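Local coordinates for protein rubisco operon transcriptional regulator (PDB 5Y2W) that acts as a LysR-type transcriptional repressor, probably coordinating carbon and nitrogen metabolism by sensing 2-phosphoglycolate bound in its regulatory domain, at residues Leu62-Pro68 against Arg185-Asn191; Val85-Arg90 against Arg170-Leu176. All coordinates share one frame; numbering follows the deposited sequence.

Contact 1: Leu62-Pro68 against Arg185-Asn191. With PGA (2-phosphoglycolic acid), chain B.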
loop_
_atom_site.group_PDB
_atom_site.type_symbol
_atom_site.label_atom_id
_atom_site.label_comp_id
_atom_site.label_asym_id
_atom_site.label_seq_id
_atom_site.Cartn_x
_atom_site.Cartn_y
_atom_site.Cartn_z
ATOM N N LEU A 62 16.307 8.352 -7.868
ATOM C CA LEU A 62 15.227 9.274 -8.114
ATOM C C LEU A 62 14.069 9.123 -7.123
ATOM O O LEU A 62 13.822 8.053 -6.559
ATOM C CB LEU A 62 14.718 9.096 -9.531
ATOM C CG LEU A 62 15.650 9.489 -10.686
ATOM C CD1 LEU A 62 15.012 9.007 -11.995
ATOM C CD2 LEU A 62 15.965 10.997 -10.740
ATOM N N TYR A 63 13.359 10.232 -6.957
ATOM C CA TYR A 63 12.278 10.334 -6.032
ATOM C C TYR A 63 11.090 10.905 -6.793
ATOM O O TYR A 63 11.210 11.852 -7.586
ATOM C CB TYR A 63 12.675 11.243 -4.890
ATOM C CG TYR A 63 13.943 10.809 -4.157
ATOM C CD1 TYR A 63 15.216 11.242 -4.582
ATOM C CD2 TYR A 63 13.877 9.972 -3.043
ATOM C CE1 TYR A 63 16.366 10.815 -3.933
ATOM C CE2 TYR A 63 15.022 9.573 -2.380
ATOM C CZ TYR A 63 16.262 9.982 -2.846
ATOM O OH TYR A 63 17.381 9.610 -2.177
ATOM N N ILE A 64 9.929 10.319 -6.547
ATOM C CA ILE A 64 8.677 10.898 -7.001
ATOM C C ILE A 64 7.850 11.410 -5.822
ATOM O O ILE A 64 7.484 10.681 -4.851
ATOM C CB ILE A 64 7.941 9.885 -7.836
ATOM C CG1 ILE A 64 8.881 9.529 -8.998
ATOM C CG2 ILE A 64 6.570 10.426 -8.269
ATOM C CD1 ILE A 64 8.211 9.028 -10.257
ATOM N N VAL A 65 7.605 12.710 -5.900
ATOM C CA VAL A 65 6.967 13.464 -4.848
ATOM C C VAL A 65 5.962 14.436 -5.483
ATOM O O VAL A 65 6.073 14.741 -6.670
ATOM C CB VAL A 65 7.988 14.234 -4.050
ATOM C CG1 VAL A 65 8.991 13.255 -3.471
ATOM C CG2 VAL A 65 8.667 15.311 -4.916
ATOM N N SER A 66 4.951 14.839 -4.709
ATOM C CA SER A 66 4.070 15.964 -5.055
ATOM C C SER A 66 4.450 17.323 -4.422
ATOM O O SER A 66 4.199 18.368 -4.974
ATOM C CB SER A 66 2.637 15.628 -4.624
ATOM O OG SER A 66 2.191 14.550 -5.371
ATOM N N GLU A 67 4.946 17.265 -3.208
ATOM C CA GLU A 67 5.366 18.426 -2.446
ATOM C C GLU A 67 6.861 18.204 -2.114
ATOM O O GLU A 67 7.210 17.332 -1.352
ATOM C CB GLU A 67 4.537 18.612 -1.169
ATOM C CG GLU A 67 4.838 19.944 -0.501
ATOM C CD GLU A 67 4.236 20.156 0.873
ATOM O OE1 GLU A 67 3.611 19.238 1.470
ATOM O OE2 GLU A 67 4.394 21.294 1.354
ATOM N N PRO A 68 7.745 18.986 -2.729
ATOM C CA PRO A 68 9.190 19.003 -2.461
ATOM C C PRO A 68 9.479 19.194 -0.977
ATOM O O PRO A 68 8.915 20.114 -0.376
ATOM C CB PRO A 68 9.665 20.263 -3.211
ATOM C CG PRO A 68 8.696 20.407 -4.322
ATOM C CD PRO A 68 7.360 19.917 -3.798
ATOM N N ARG A 185 -2.281 19.523 -7.718
ATOM C CA ARG A 185 -1.034 19.014 -7.167
ATOM C C ARG A 185 -0.415 18.226 -8.296
ATOM O O ARG A 185 -1.093 17.824 -9.234
ATOM C CB ARG A 185 -1.423 18.197 -5.948
ATOM C CG ARG A 185 -0.382 17.477 -5.167
ATOM C CD ARG A 185 -1.137 16.690 -4.076
ATOM N NE ARG A 185 -0.296 15.888 -3.170
ATOM C CZ ARG A 185 0.392 16.387 -2.142
ATOM N NH1 ARG A 185 0.295 17.664 -1.867
ATOM N NH2 ARG A 185 1.117 15.598 -1.350
ATOM N N ARG A 186 0.871 17.985 -8.236
ATOM C CA ARG A 186 1.512 17.427 -9.420
ATOM C C ARG A 186 2.439 16.393 -8.894
ATOM O O ARG A 186 2.834 16.510 -7.754
ATOM C CB ARG A 186 2.276 18.544 -10.147
ATOM C CG ARG A 186 1.356 19.704 -10.571
ATOM C CD ARG A 186 2.023 20.772 -11.383
ATOM N NE ARG A 186 2.183 20.407 -12.795
ATOM C CZ ARG A 186 2.983 21.041 -13.682
ATOM N NH1 ARG A 186 3.759 22.074 -13.331
ATOM N NH2 ARG A 186 3.025 20.605 -14.946
ATOM N N TRP A 187 2.722 15.357 -9.686
ATOM C CA TRP A 187 3.854 14.501 -9.429
ATOM C C TRP A 187 5.138 15.071 -10.067
ATOM O O TRP A 187 5.165 15.418 -11.238
ATOM C CB TRP A 187 3.594 13.105 -10.003
ATOM C CG TRP A 187 2.689 12.218 -9.210
ATOM C CD1 TRP A 187 2.357 12.318 -7.889
ATOM C CD2 TRP A 187 2.042 11.061 -9.694
ATOM N NE1 TRP A 187 1.529 11.286 -7.528
ATOM C CE2 TRP A 187 1.327 10.497 -8.615
ATOM C CE3 TRP A 187 2.040 10.400 -10.934
ATOM C CZ2 TRP A 187 0.576 9.355 -8.744
ATOM C CZ3 TRP A 187 1.270 9.284 -11.063
ATOM C CH2 TRP A 187 0.572 8.746 -9.949
ATOM N N TYR A 188 6.205 15.098 -9.286
ATOM C CA TYR A 188 7.494 15.539 -9.740
ATOM C C TYR A 188 8.461 14.408 -9.652
ATOM O O TYR A 188 8.415 13.629 -8.700
ATOM C CB TYR A 188 8.031 16.629 -8.841
ATOM C CG TYR A 188 7.249 17.920 -8.828
ATOM C CD1 TYR A 188 7.387 18.861 -9.849
ATOM C CD2 TYR A 188 6.397 18.220 -7.757
ATOM C CE1 TYR A 188 6.696 20.067 -9.809
ATOM C CE2 TYR A 188 5.698 19.397 -7.717
ATOM C CZ TYR A 188 5.858 20.328 -8.736
ATOM O OH TYR A 188 5.146 21.482 -8.628
ATOM N N VAL A 189 9.347 14.315 -10.638
ATOM C CA VAL A 189 10.511 13.443 -10.522
ATOM C C VAL A 189 11.750 14.309 -10.191
ATOM O O VAL A 189 12.055 15.310 -10.844
ATOM C CB VAL A 189 10.724 12.550 -11.748
ATOM C CG1 VAL A 189 10.764 13.375 -13.010
ATOM C CG2 VAL A 189 12.006 11.734 -11.599
ATOM N N ALA A 190 12.404 13.901 -9.117
ATOM C CA ALA A 190 13.360 14.700 -8.419
ATOM C C ALA A 190 14.621 13.882 -8.175
ATOM O O ALA A 190 14.569 12.656 -8.177
ATOM C CB ALA A 190 12.780 15.182 -7.092
ATOM N N ASN A 191 15.730 14.599 -8.023
ATOM C CA ASN A 191 16.997 14.062 -7.542
ATOM C C ASN A 191 17.699 15.126 -6.706
ATOM O O ASN A 191 17.371 16.325 -6.786
ATOM C CB ASN A 191 17.881 13.670 -8.700
ATOM C CG ASN A 191 18.253 14.856 -9.573
ATOM O OD1 ASN A 191 19.298 15.459 -9.395
ATOM N ND2 ASN A 191 17.412 15.178 -10.517
HETATM P P PGA B . 1.467 10.741 0.732
HETATM O O1P PGA B . 1.626 11.357 -0.753
HETATM O O2P PGA B . 1.679 9.270 0.592
HETATM O O3P PGA B . 0.054 11.167 1.163
HETATM O O4P PGA B . 2.641 11.272 1.466
HETATM C C2 PGA B . 0.933 10.965 -1.919
HETATM C C1 PGA B . 0.475 12.152 -2.757
HETATM O O1 PGA B . -0.165 11.938 -3.834
HETATM O O2 PGA B . 0.756 13.296 -2.343
HETATM O O HOH W 1 2.139 19.377 -6.091
HETATM O O HOH W 2 1.307 17.911 0.700
#
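Carboxylate atom O2 of the bound 2-phosphoglycolic acid is gripped twice by R185, whose guanidinium has one face against CB of S66. R185 NH2 donates to ligand O2 at 2.5 Å and R185 NE to the same oxygen at 2.9 Å, the latter bond clearly bent (134° at the hydrogen). The ligand thus meets the guanidinium edge, while S66 CB, 3.3 Å from R185 NE, lies over the face and toward the rim. Fully extended from chi1 (178°) to chi3, the arginine carries its positive charge to the carboxylate, and a water on the guanidinium edge ties R185 NH1 to OE1 of E67, which should help fix its rotation. Serine suits the opposing place because its methylene is slim enough to lie over the guanidinium face and its hydroxyl bonds to N82, itself a ligand donor; a weak bond joins S66 OG to R186 O, and the ring edge of W187 meets S66 OG in plane. Leading away from the pocket residues S66 and R185, strands 62-65 and 186-191 run antiparallel as adjacent inner strands, 62-65 being the middle one of five, in one lobe of this periplasmic-binding-protein-like fold. Y63 with A190 and V65 with Y188 are hydrogen-bonded pairs, Y188 N reaching V65 O at 2.6 Å, and I64 with V189 is the non-hydrogen-bonded pair between them. Branched I64 and V189 fill one face, V189 packing on helix 199-211; Y63 and V65 project to the other, against helix 48-56. There the side chains of V65 and Y188 cross at about a right angle, and Y188 CE2 lies 3.3 Å from S66 O.

Contact 2: Val85-Arg90 against Arg170-Leu176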
loop_
_atom_site.group_PDB
_atom_site.type_symbol
_atom_site.label_atom_id
_atom_site.label_comp_id
_atom_site.label_asym_id
_atom_site.label_seq_id
_atom_site.Cartn_x
_atom_site.Cartn_y
_atom_site.Cartn_z
ATOM N N VAL A 85 -8.918 14.402 -4.520
ATOM C CA VAL A 85 -10.353 14.626 -4.585
ATOM C C VAL A 85 -11.053 14.065 -3.357
ATOM O O VAL A 85 -10.524 13.179 -2.673
ATOM C CB VAL A 85 -10.963 13.992 -5.867
ATOM C CG1 VAL A 85 -10.494 14.701 -7.129
ATOM C CG2 VAL A 85 -10.644 12.495 -5.965
ATOM N N VAL A 86 -12.279 14.557 -3.142
ATOM C CA VAL A 86 -13.154 14.042 -2.108
ATOM C C VAL A 86 -13.869 12.755 -2.546
ATOM O O VAL A 86 -14.590 12.725 -3.530
ATOM C CB VAL A 86 -14.167 15.108 -1.632
ATOM C CG1 VAL A 86 -15.062 14.548 -0.548
ATOM C CG2 VAL A 86 -13.431 16.333 -1.082
ATOM N N ILE A 87 -13.677 11.700 -1.764
ATOM C CA ILE A 87 -14.259 10.436 -2.052
ATOM C C ILE A 87 -15.228 10.061 -0.967
ATOM O O ILE A 87 -14.950 10.225 0.226
ATOM C CB ILE A 87 -13.179 9.367 -2.158
ATOM C CG1 ILE A 87 -12.222 9.742 -3.312
ATOM C CG2 ILE A 87 -13.825 7.993 -2.419
ATOM C CD1 ILE A 87 -10.904 9.036 -3.235
ATOM N N ALA A 88 -16.366 9.550 -1.397
ATOM C CA ALA A 88 -17.357 9.045 -0.474
ATOM C C ALA A 88 -17.940 7.745 -1.006
ATOM O O ALA A 88 -17.570 7.255 -2.086
ATOM C CB ALA A 88 -18.463 10.065 -0.269
ATOM N N ARG A 89 -18.844 7.169 -0.231
ATOM C CA ARG A 89 -19.565 6.065 -0.766
ATOM C C ARG A 89 -20.735 6.605 -1.518
ATOM O O ARG A 89 -21.218 7.692 -1.223
ATOM C CB ARG A 89 -19.978 5.116 0.324
ATOM C CG ARG A 89 -20.433 3.776 -0.262
ATOM C CD ARG A 89 -20.522 2.749 0.822
ATOM N NE ARG A 89 -21.729 2.996 1.632
ATOM C CZ ARG A 89 -22.066 2.250 2.677
ATOM N NH1 ARG A 89 -21.289 1.234 3.013
ATOM N NH2 ARG A 89 -23.161 2.526 3.400
ATOM N N ARG A 90 -21.184 5.850 -2.504
ATOM C CA ARG A 90 -22.209 6.295 -3.442
ATOM C C ARG A 90 -23.608 6.515 -2.803
ATOM O O ARG A 90 -24.443 7.134 -3.393
ATOM C CB ARG A 90 -22.299 5.280 -4.606
ATOM C CG ARG A 90 -22.818 3.903 -4.186
ATOM C CD ARG A 90 -22.570 2.808 -5.222
ATOM N NE ARG A 90 -23.324 3.010 -6.457
ATOM C CZ ARG A 90 -23.165 2.301 -7.576
ATOM N NH1 ARG A 90 -23.912 2.584 -8.635
ATOM N NH2 ARG A 90 -22.264 1.317 -7.651
ATOM N N ARG A 170 -18.427 -2.822 -9.843
ATOM C CA ARG A 170 -19.242 -2.458 -8.694
ATOM C C ARG A 170 -18.418 -1.631 -7.723
ATOM O O ARG A 170 -18.206 -2.055 -6.585
ATOM C CB ARG A 170 -19.759 -3.741 -7.998
ATOM C CG ARG A 170 -20.647 -3.533 -6.761
ATOM C CD ARG A 170 -22.008 -2.977 -7.135
ATOM N NE ARG A 170 -22.483 -2.000 -6.169
ATOM C CZ ARG A 170 -23.609 -1.301 -6.301
ATOM N NH1 ARG A 170 -23.953 -0.426 -5.362
ATOM N NH2 ARG A 170 -24.404 -1.465 -7.358
ATOM N N SER A 171 -17.927 -0.470 -8.161
ATOM C CA SER A 171 -17.262 0.384 -7.207
ATOM C C SER A 171 -18.320 1.184 -6.442
ATOM O O SER A 171 -19.202 1.827 -6.991
ATOM C CB SER A 171 -16.224 1.316 -7.803
ATOM O OG SER A 171 -15.483 1.891 -6.722
ATOM N N GLU A 172 -18.179 1.096 -5.141
ATOM C CA GLU A 172 -19.006 1.780 -4.184
ATOM C C GLU A 172 -18.596 3.246 -4.014
ATOM O O GLU A 172 -19.330 4.022 -3.415
ATOM C CB GLU A 172 -18.826 1.039 -2.844
ATOM C CG GLU A 172 -19.523 -0.316 -2.812
ATOM C CD GLU A 172 -21.021 -0.132 -2.671
ATOM O OE1 GLU A 172 -21.469 -0.323 -1.570
ATOM O OE2 GLU A 172 -21.719 0.279 -3.611
ATOM N N LEU A 173 -17.434 3.605 -4.559
ATOM C CA LEU A 173 -16.797 4.875 -4.301
ATOM C C LEU A 173 -17.204 5.888 -5.328
ATOM O O LEU A 173 -17.450 5.559 -6.434
ATOM C CB LEU A 173 -15.287 4.739 -4.359
ATOM C CG LEU A 173 -14.751 3.688 -3.445
ATOM C CD1 LEU A 173 -13.234 3.805 -3.552
ATOM C CD2 LEU A 173 -15.269 3.917 -2.023
ATOM N N THR A 174 -17.230 7.142 -4.931
ATOM C CA THR A 174 -17.679 8.186 -5.800
ATOM C C THR A 174 -16.930 9.446 -5.404
ATOM O O THR A 174 -16.557 9.611 -4.228
ATOM C CB THR A 174 -19.222 8.370 -5.635
ATOM O OG1 THR A 174 -19.689 9.269 -6.612
ATOM C CG2 THR A 174 -19.579 8.985 -4.288
ATOM N N ILE A 175 -16.719 10.324 -6.367
ATOM C CA ILE A 175 -16.120 11.637 -6.118
ATOM C C ILE A 175 -17.219 12.636 -5.823
ATOM O O ILE A 175 -18.149 12.783 -6.622
ATOM C CB ILE A 175 -15.282 12.118 -7.307
ATOM C CG1 ILE A 175 -14.033 11.253 -7.409
ATOM C CG2 ILE A 175 -14.847 13.545 -7.115
ATOM C CD1 ILE A 175 -13.380 11.248 -8.771
ATOM N N LEU A 176 -17.140 13.288 -4.656
ATOM C CA LEU A 176 -18.032 14.389 -4.362
ATOM C C LEU A 176 -17.476 15.699 -4.966
ATOM O O LEU A 176 -16.293 16.078 -4.753
ATOM C CB LEU A 176 -18.199 14.536 -2.872
ATOM C CG LEU A 176 -18.796 13.326 -2.119
ATOM C CD1 LEU A 176 -18.941 13.708 -0.658
ATOM C CD2 LEU A 176 -20.140 12.911 -2.700
HETATM O O HOH W 3 -13.709 16.292 -4.902
#
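R90 holds CG between its backbone N and carbonyl carbon (chi1 67°) and bends again at chi3, while R170 folds at chi2 (70°) and again at chi3; as modelled, for R170 is poorly ordered, these turns lay one guanidinium flat on the other. The centres are 3.9 Å apart and the planes 15° from parallel, with R90 NH2 over the middle of the R170 group. E172 probably offsets part of the repulsion between these like charges: R170 NH1 makes a salt bridge of 2.9 Å to E172 OE2, on the syn side but out of the carboxylate plane. E172 OE2 also touches R90 CD at 3.1 Å, although R90 NH2 stays 4.2 Å from E172 OE2, beyond a salt bridge. A glutamine in place of E172 would probably leave the stacked arginines without the nearby negative charge and R170 freer to swing away. Next to this exposed cluster the strands pair antiparallel. R90 N donates to E172 O at 2.8 Å, A88 and T174 form a hydrogen-bonded pair, and I87 lies opposite I175 in a non-hydrogen-bonded one. Farther along, a water bridges V86 N and L176 O. Alanine suits position 88 because its short CB lets L176 CD1 close in to 3.7 Å, while T174 CG2 lies against A88 O at 3.4 Å. V86 and L176 share that face; I87 and I175 lie on the other. I87 CG2 also touches L173 CB, and both residues reach I150 of helix 143-151. Strand 157-160 bonds to V85 and I87 along the opposite edge, so strand 81-89 is the middle of three and strand 173-176 an outer one.

How the contacts relate
The two contacts sit on opposite sides of the chain's centre, their own centres 26 Å apart and their nearest atoms about 8 Å apart without touching. Each belongs to a different sheet: contact 1 to the five-stranded mixed sheet, contact 2 to the three-stranded antiparallel one. Along the chain the order is 62-68, 85-90, 170-176, 185-191, so the strands of contact 2 are made between those of contact 1, and strand 173-176 leads directly to strand 186-192. This fits a two-lobed effector domain. R185 of contact 1 binds the ligand's carboxylate, S66 lines the pocket beside it, and N82 on strand 81-89 also bonds the ligand, whereas the side chain of V85 in contact 2 is about 11 Å from it.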